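PDB 1OOE: dihydropteridine reductase from Caenorhabditis elegans, which probably reduces quinonoid dihydrobiopterin to tetrahydrobiopterin with NADH or NADPH, as a homodimer of the short-chain dehydrogenase/reductase family. Local coordinates for residues A65-V79 / A115-T128. Residues are numbered along the deposited sequence; the frame is centred on the assembly and turned at random.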
ATOM      1  N   ALA A  65      -0.791 -16.281  21.529  1.00 10.94           N
ATOM      2  CA  ALA A  65       0.226 -16.597  22.524  1.00 12.90           C
ATOM      3  C   ALA A  65      -0.354 -17.479  23.626  1.00 13.11           C
ATOM      4  O   ALA A  65       0.313 -18.394  24.113  1.00 12.37           O
ATOM      5  CB  ALA A  65       0.796 -15.314  23.122  1.00 12.51           C
ATOM      6  N   SER A  66      -1.595 -17.207  24.019  1.00 14.94           N
ATOM      7  CA  SER A  66      -2.243 -17.997  25.062  1.00 15.77           C
ATOM      8  C   SER A  66      -2.430 -19.440  24.598  1.00 15.81           C
ATOM      9  O   SER A  66      -2.328 -20.379  25.388  1.00 17.06           O
ATOM     10  CB  SER A  66      -3.605 -17.394  25.417  1.00 16.79           C
ATOM     11  OG  SER A  66      -4.249 -18.145  26.434  1.00 20.03           O
ATOM     12  N   SER A  67      -2.697 -19.615  23.308  1.00 14.45           N
ATOM     13  CA  SER A  67      -2.899 -20.942  22.748  1.00 14.91           C
ATOM     14  C   SER A  67      -1.602 -21.722  22.528  1.00 15.24           C
ATOM     15  O   SER A  67      -1.538 -22.919  22.810  1.00 16.68           O
ATOM     16  CB  SER A  67      -3.661 -20.837  21.424  1.00 15.11           C
ATOM     17  OG  SER A  67      -3.790 -22.105  20.809  1.00 20.22           O
ATOM     18  N   LEU A  68      -0.570 -21.046  22.036  1.00 13.69           N
ATOM     19  CA  LEU A  68       0.705 -21.703  21.753  1.00 12.79           C
ATOM     20  C   LEU A  68       1.613 -21.984  22.948  1.00 13.63           C
ATOM     21  O   LEU A  68       2.298 -23.006  22.979  1.00 13.66           O
ATOM     22  CB  LEU A  68       1.487 -20.890  20.715  1.00 11.31           C
ATOM     23  CG  LEU A  68       0.881 -20.835  19.309  1.00 11.44           C
ATOM     24  CD1 LEU A  68       1.728 -19.927  18.440  1.00 10.48           C
ATOM     25  CD2 LEU A  68       0.810 -22.232  18.707  1.00 11.29           C
ATOM     26  N   GLN A  69       1.617 -21.088  23.929  1.00 15.16           N
ATOM     27  CA  GLN A  69       2.479 -21.251  25.095  1.00 14.42           C
ATOM     28  C   GLN A  69       3.930 -21.449  24.630  1.00 16.57           C
ATOM     29  O   GLN A  69       4.496 -20.573  23.977  1.00 14.85           O
ATOM     30  CB  GLN A  69       2.014 -22.436  25.953  1.00 16.80           C
ATOM     31  CG  GLN A  69       0.653 -22.240  26.632  1.00 18.21           C
ATOM     32  CD  GLN A  69       0.631 -21.059  27.591  1.00 19.65           C
ATOM     33  OE1 GLN A  69       1.478 -20.949  28.484  1.00 19.61           O
ATOM     34  NE2 GLN A  69      -0.344 -20.172  27.418  1.00 19.17           N
ATOM     35  N   GLY A  70       4.524 -22.599  24.943  1.00 15.70           N
ATOM     36  CA  GLY A  70       5.903 -22.840  24.546  1.00 15.18           C
ATOM     37  C   GLY A  70       6.136 -23.449  23.173  1.00 14.75           C
ATOM     38  O   GLY A  70       7.256 -23.853  22.854  1.00 14.58           O
ATOM     39  N   SER A  71       5.093 -23.514  22.352  1.00 13.16           N
ATOM     40  CA  SER A  71       5.225 -24.088  21.017  1.00 12.63           C
ATOM     41  C   SER A  71       5.363 -23.024  19.939  1.00 12.50           C
ATOM     42  O   SER A  71       4.887 -21.899  20.098  1.00 12.71           O
ATOM     43  CB  SER A  71       4.009 -24.956  20.681  1.00 14.41           C
ATOM     44  OG  SER A  71       3.950 -26.116  21.495  1.00 16.23           O
ATOM     45  N   GLN A  72       6.033 -23.389  18.852  1.00 11.55           N
ATOM     46  CA  GLN A  72       6.198 -22.505  17.704  1.00 11.56           C
ATOM     47  C   GLN A  72       5.410 -23.179  16.595  1.00 10.22           C
ATOM     48  O   GLN A  72       4.937 -24.295  16.771  1.00 11.73           O
ATOM     49  CB  GLN A  72       7.665 -22.395  17.295  1.00 12.04           C
ATOM     50  CG  GLN A  72       8.514 -21.543  18.220  1.00 13.58           C
ATOM     51  CD  GLN A  72       9.982 -21.589  17.844  1.00 15.77           C
ATOM     52  OE1 GLN A  72      10.569 -22.664  17.736  1.00 18.59           O
ATOM     53  NE2 GLN A  72      10.582 -20.422  17.643  1.00 19.71           N
ATOM     54  N   VAL A  73       5.261 -22.510  15.458  1.00 10.28           N
ATOM     55  CA  VAL A  73       4.528 -23.097  14.341  1.00 10.79           C
ATOM     56  C   VAL A  73       5.446 -23.324  13.143  1.00  9.82           C
ATOM     57  O   VAL A  73       6.465 -22.650  12.992  1.00 10.21           O
ATOM     58  CB  VAL A  73       3.339 -22.203  13.909  1.00 11.61           C
ATOM     59  CG1 VAL A  73       2.355 -22.049  15.070  1.00 12.58           C
ATOM     60  CG2 VAL A  73       3.842 -20.849  13.444  1.00 14.90           C
ATOM     61  N   ASP A  74       5.076 -24.276  12.293  1.00  9.38           N
ATOM     62  CA  ASP A  74       5.863 -24.606  11.106  1.00  9.55           C
ATOM     63  C   ASP A  74       5.506 -23.693   9.939  1.00  8.81           C
ATOM     64  O   ASP A  74       6.270 -23.559   8.986  1.00 10.01           O
ATOM     65  CB  ASP A  74       5.631 -26.064  10.704  1.00 12.10           C
ATOM     66  CG  ASP A  74       6.043 -27.035  11.792  1.00 13.79           C
ATOM     67  OD1 ASP A  74       5.285 -27.190  12.772  0.50 13.05           O
ATOM     68  OD2 ASP A  74       7.130 -27.635  11.674  0.50 13.46           O
ATOM     69  N   GLY A  75       4.338 -23.066  10.026  1.00  9.01           N
ATOM     70  CA  GLY A  75       3.912 -22.168   8.969  1.00  8.31           C
ATOM     71  C   GLY A  75       2.756 -21.273   9.367  1.00  7.87           C
ATOM     72  O   GLY A  75       1.966 -21.604  10.255  1.00  8.21           O
ATOM     73  N   VAL A  76       2.692 -20.114   8.720  1.00  7.18           N
ATOM     74  CA  VAL A  76       1.627 -19.136   8.925  1.00  7.93           C
ATOM     75  C   VAL A  76       1.136 -18.872   7.502  1.00  7.40           C
ATOM     76  O   VAL A  76       1.902 -18.415   6.657  1.00  8.12           O
ATOM     77  CB  VAL A  76       2.171 -17.821   9.546  1.00  6.57           C
ATOM     78  CG1 VAL A  76       1.057 -16.778   9.635  1.00  8.29           C
ATOM     79  CG2 VAL A  76       2.731 -18.098  10.939  1.00  8.16           C
ATOM     80  N   PHE A  77      -0.125 -19.193   7.235  1.00  8.57           N
ATOM     81  CA  PHE A  77      -0.688 -19.010   5.900  1.00  9.28           C
ATOM     82  C   PHE A  77      -1.809 -17.981   5.946  1.00  8.37           C
ATOM     83  O   PHE A  77      -2.827 -18.202   6.593  1.00  8.92           O
ATOM     84  CB  PHE A  77      -1.234 -20.342   5.374  1.00 10.21           C
ATOM     85  CG  PHE A  77      -0.301 -21.513   5.575  1.00  8.57           C
ATOM     86  CD1 PHE A  77       1.054 -21.414   5.263  1.00 11.06           C
ATOM     87  CD2 PHE A  77      -0.789 -22.721   6.064  1.00  9.76           C
ATOM     88  CE1 PHE A  77       1.909 -22.502   5.435  1.00 11.03           C
ATOM     89  CE2 PHE A  77       0.056 -23.818   6.240  1.00 10.31           C
ATOM     90  CZ  PHE A  77       1.407 -23.709   5.925  1.00 11.90           C
ATOM     91  N   CYS A  78      -1.619 -16.861   5.252  1.00  7.88           N
ATOM     92  CA  CYS A  78      -2.618 -15.796   5.239  1.00  8.73           C
ATOM     93  C   CYS A  78      -3.338 -15.701   3.899  1.00  9.77           C
ATOM     94  O   CYS A  78      -2.736 -15.333   2.890  1.00  9.52           O
ATOM     95  CB  CYS A  78      -1.952 -14.456   5.556  1.00  7.30           C
ATOM     96  SG  CYS A  78      -3.111 -13.082   5.769  1.00  9.30           S
ATOM     97  N   VAL A  79      -4.627 -16.028   3.903  1.00  9.33           N
ATOM     98  CA  VAL A  79      -5.443 -15.989   2.690  1.00 10.03           C
ATOM     99  C   VAL A  79      -6.728 -15.187   2.897  1.00 12.67           C
ATOM    100  O   VAL A  79      -7.702 -15.351   2.155  1.00 14.53           O
ATOM    101  CB  VAL A  79      -5.811 -17.423   2.233  1.00 11.81           C
ATOM    102  CG1 VAL A  79      -4.554 -18.154   1.779  1.00 10.05           C
ATOM    103  CG2 VAL A  79      -6.490 -18.186   3.373  1.00 10.96           C
ATOM    104  N   ALA A 115       4.425 -14.282  12.642  1.00 11.23           N
ATOM    105  CA  ALA A 115       5.562 -15.083  12.196  1.00 12.26           C
ATOM    106  C   ALA A 115       6.864 -14.712  12.901  1.00 12.92           C
ATOM    107  O   ALA A 115       7.634 -15.588  13.295  1.00 13.27           O
ATOM    108  CB  ALA A 115       5.732 -14.945  10.686  1.00 12.21           C
ATOM    109  N   THR A 116       7.122 -13.418  13.051  1.00 15.76           N
ATOM    110  CA  THR A 116       8.346 -12.982  13.710  1.00 16.35           C
ATOM    111  C   THR A 116       8.350 -13.446  15.159  1.00 16.34           C
ATOM    112  O   THR A 116       9.407 -13.628  15.763  1.00 16.33           O
ATOM    113  CB  THR A 116       8.500 -11.445  13.668  1.00 19.18           C
ATOM    114  OG1 THR A 116       7.399 -10.830  14.348  1.00 23.50           O
ATOM    115  CG2 THR A 116       8.539 -10.955  12.230  1.00 19.81           C
ATOM    116  N   THR A 117       7.155 -13.668  15.697  1.00 17.67           N
ATOM    117  CA  THR A 117       6.992 -14.095  17.077  1.00 17.84           C
ATOM    118  C   THR A 117       6.941 -15.609  17.280  1.00 16.22           C
ATOM    119  O   THR A 117       7.602 -16.154  18.166  1.00 17.98           O
ATOM    120  CB  THR A 117       5.682 -13.531  17.690  1.00 19.67           C
ATOM    121  OG1 THR A 117       5.626 -12.108  17.524  1.00 20.17           O
ATOM    122  CG2 THR A 117       5.607 -13.869  19.169  1.00 18.17           C
ATOM    123  N   HIS A 118       6.164 -16.284  16.440  1.00 14.02           N
ATOM    124  CA  HIS A 118       5.941 -17.715  16.591  1.00 11.33           C
ATOM    125  C   HIS A 118       6.472 -18.704  15.557  1.00 11.55           C
ATOM    126  O   HIS A 118       6.424 -19.907  15.794  1.00 12.61           O
ATOM    127  CB  HIS A 118       4.437 -17.939  16.738  1.00 10.40           C
ATOM    128  CG  HIS A 118       3.814 -17.125  17.828  1.00 10.49           C
ATOM    129  ND1 HIS A 118       4.031 -17.386  19.163  1.00 10.39           N
ATOM    130  CD2 HIS A 118       2.996 -16.047  17.783  1.00 11.06           C
ATOM    131  CE1 HIS A 118       3.374 -16.504  19.895  1.00 11.00           C
ATOM    132  NE2 HIS A 118       2.737 -15.680  19.082  1.00 10.88           N
ATOM    133  N   LEU A 119       6.964 -18.224  14.423  1.00 10.19           N
ATOM    134  CA  LEU A 119       7.455 -19.134  13.390  1.00  9.97           C
ATOM    135  C   LEU A 119       8.816 -19.747  13.729  1.00  8.63           C
ATOM    136  O   LEU A 119       9.744 -19.040  14.120  1.00 10.15           O
ATOM    137  CB  LEU A 119       7.538 -18.402  12.048  1.00  7.26           C
ATOM    138  CG  LEU A 119       7.802 -19.224  10.782  1.00  8.07           C
ATOM    139  CD1 LEU A 119       6.623 -20.156  10.479  1.00  7.66           C
ATOM    140  CD2 LEU A 119       8.018 -18.268   9.616  1.00  9.23           C
ATOM    141  N   LYS A 120       8.924 -21.065  13.582  1.00  9.67           N
ATOM    142  CA  LYS A 120      10.178 -21.765  13.863  1.00 11.00           C
ATOM    143  C   LYS A 120      11.240 -21.368  12.845  1.00 13.72           C
ATOM    144  O   LYS A 120      10.921 -20.973  11.718  1.00 11.17           O
ATOM    145  CB  LYS A 120       9.979 -23.283  13.777  1.00 11.86           C
ATOM    146  CG  LYS A 120       9.635 -23.740  12.350  0.50 12.17           C
ATOM    147  CD  LYS A 120       9.989 -25.198  12.086  0.50 13.65           C
ATOM    148  CE  LYS A 120       9.498 -25.655  10.720  0.50 11.79           C
ATOM    149  NZ  LYS A 120       9.765 -27.103  10.497  0.50 15.88           N
ATOM    150  N   PRO A 121      12.523 -21.441  13.232  1.00 13.56           N
ATOM    151  CA  PRO A 121      13.556 -21.081  12.261  1.00 13.93           C
ATOM    152  C   PRO A 121      13.399 -22.050  11.093  1.00 12.57           C
ATOM    153  O   PRO A 121      13.156 -23.242  11.300  1.00 13.57           O
ATOM    154  CB  PRO A 121      14.846 -21.304  13.042  1.00 14.76           C
ATOM    155  CG  PRO A 121      14.440 -20.909  14.431  1.00 16.85           C
ATOM    156  CD  PRO A 121      13.103 -21.606  14.578  1.00 17.21           C
ATOM    157  N   GLY A 122      13.511 -21.539   9.874  1.00 13.11           N
ATOM    158  CA  GLY A 122      13.356 -22.389   8.706  1.00 11.55           C
ATOM    159  C   GLY A 122      11.902 -22.599   8.309  1.00 11.57           C
ATOM    160  O   GLY A 122      11.617 -23.319   7.355  1.00 12.24           O
ATOM    161  N   GLY A 123      10.979 -21.975   9.038  1.00  9.07           N
ATOM    162  CA  GLY A 123       9.565 -22.129   8.733  1.00  8.43           C
ATOM    163  C   GLY A 123       9.106 -21.342   7.521  1.00  8.99           C
ATOM    164  O   GLY A 123       9.906 -20.662   6.884  1.00 10.73           O
ATOM    165  N   LEU A 124       7.812 -21.422   7.218  1.00  9.15           N
ATOM    166  CA  LEU A 124       7.244 -20.734   6.062  1.00  9.04           C
ATOM    167  C   LEU A 124       6.118 -19.754   6.375  1.00  9.08           C
ATOM    168  O   LEU A 124       5.202 -20.072   7.128  1.00  8.14           O
ATOM    169  CB  LEU A 124       6.704 -21.768   5.065  1.00 10.45           C
ATOM    170  CG  LEU A 124       5.871 -21.245   3.889  1.00 11.56           C
ATOM    171  CD1 LEU A 124       6.759 -20.468   2.940  1.00 11.38           C
ATOM    172  CD2 LEU A 124       5.204 -22.411   3.164  1.00 11.17           C
ATOM    173  N   LEU A 125       6.209 -18.557   5.797  1.00  7.48           N
ATOM    174  CA  LEU A 125       5.152 -17.557   5.923  1.00  7.46           C
ATOM    175  C   LEU A 125       4.635 -17.385   4.496  1.00  7.85           C
ATOM    176  O   LEU A 125       5.416 -17.116   3.580  1.00  8.30           O
ATOM    177  CB  LEU A 125       5.678 -16.209   6.428  1.00  7.91           C
ATOM    178  CG  LEU A 125       4.704 -15.029   6.229  1.00  7.38           C
ATOM    179  CD1 LEU A 125       3.468 -15.211   7.108  1.00  8.89           C
ATOM    180  CD2 LEU A 125       5.404 -13.715   6.565  1.00  8.84           C
ATOM    181  N   GLN A 126       3.337 -17.577   4.299  1.00  6.62           N
ATOM    182  CA  GLN A 126       2.750 -17.409   2.972  1.00  6.29           C
ATOM    183  C   GLN A 126       1.709 -16.301   3.019  1.00  5.84           C
ATOM    184  O   GLN A 126       0.883 -16.247   3.930  1.00  8.01           O
ATOM    185  CB  GLN A 126       2.120 -18.722   2.496  1.00  7.49           C
ATOM    186  CG  GLN A 126       1.239 -18.594   1.254  1.00  7.35           C
ATOM    187  CD  GLN A 126      -0.222 -18.400   1.608  1.00  9.10           C
ATOM    188  OE1 GLN A 126      -0.754 -19.105   2.467  1.00 10.82           O
ATOM    189  NE2 GLN A 126      -0.885 -17.450   0.943  1.00  9.50           N
ATOM    190  N   LEU A 127       1.779 -15.405   2.041  1.00  6.09           N
ATOM    191  CA  LEU A 127       0.846 -14.290   1.945  1.00  6.14           C
ATOM    192  C   LEU A 127       0.135 -14.376   0.603  1.00  5.64           C
ATOM    193  O   LEU A 127       0.553 -15.116  -0.292  1.00  5.40           O
ATOM    194  CB  LEU A 127       1.587 -12.950   2.041  1.00  7.18           C
ATOM    195  CG  LEU A 127       2.446 -12.696   3.283  1.00  6.78           C
ATOM    196  CD1 LEU A 127       3.130 -11.346   3.146  1.00  7.73           C
ATOM    197  CD2 LEU A 127       1.583 -12.743   4.545  1.00  6.86           C
ATOM    198  N   THR A 128      -0.933 -13.608   0.459  1.00  6.56           N
ATOM    199  CA  THR A 128      -1.683 -13.618  -0.784  1.00  7.66           C
ATOM    200  C   THR A 128      -1.621 -12.257  -1.457  1.00  7.02           C
ATOM    201  O   THR A 128      -2.058 -11.259  -0.891  1.00  7.91           O
ATOM    202  CB  THR A 128      -3.146 -14.008  -0.531  1.00  9.75           C
ATOM    203  OG1 THR A 128      -3.191 -15.303   0.087  1.00  9.22           O
ATOM    204  CG2 THR A 128      -3.916 -14.065  -1.846  1.00 11.04           C
TER
HETATM  205  O   HOH W   1       5.747 -19.240  20.088  1.00 14.09           O
HETATM  206  O   HOH W   2      -1.864 -12.113   2.754  1.00  8.36           O
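Val76 CB meets Leu125 CD1 at 3.8 Å in the parallel core of the Rossmann-fold sheet, where strands 75-78 and 123-128 run side by side, their axes 4.8 Å apart. In the backbone ladder Leu124 N donates to Asp74 O, Val76 N to Leu124 O, Gln126 N to Val76 O (2.9 Å) and Cys78 N to Gln126 O. Ahead of the break in strand 73-78, Val73 pairs with the short strand 119-120: its N donates to His118 O and its O accepts from Lys120 N, tying in the end of helix 93-118. In the modelled conformers Lys120 NZ forms a salt bridge with Asp74 OD2, less certain because both side chains have a second conformer. Leu68 CD1 sits over one face of the His118 imidazole, 3.8 Å from its centroid, while a water joins His118 ND1 to Ser71 O. On the sheet face of Phe77, the Gln126 chain bends at chi2 (-94°); OE1, buried without a polar partner in the model, lies 3.2 Å from Phe77 CB, and NE2 gives a weak hydrogen bond to Leu127 O. Shortening Gln126 to an alanine is likely to leave a gap beside Phe77 and cost Leu127 O that weak bond. Where the strands end, Thr128 OG1 donates to a lone pair of Cys78 O (2.8 Å), in the carbonyl plane.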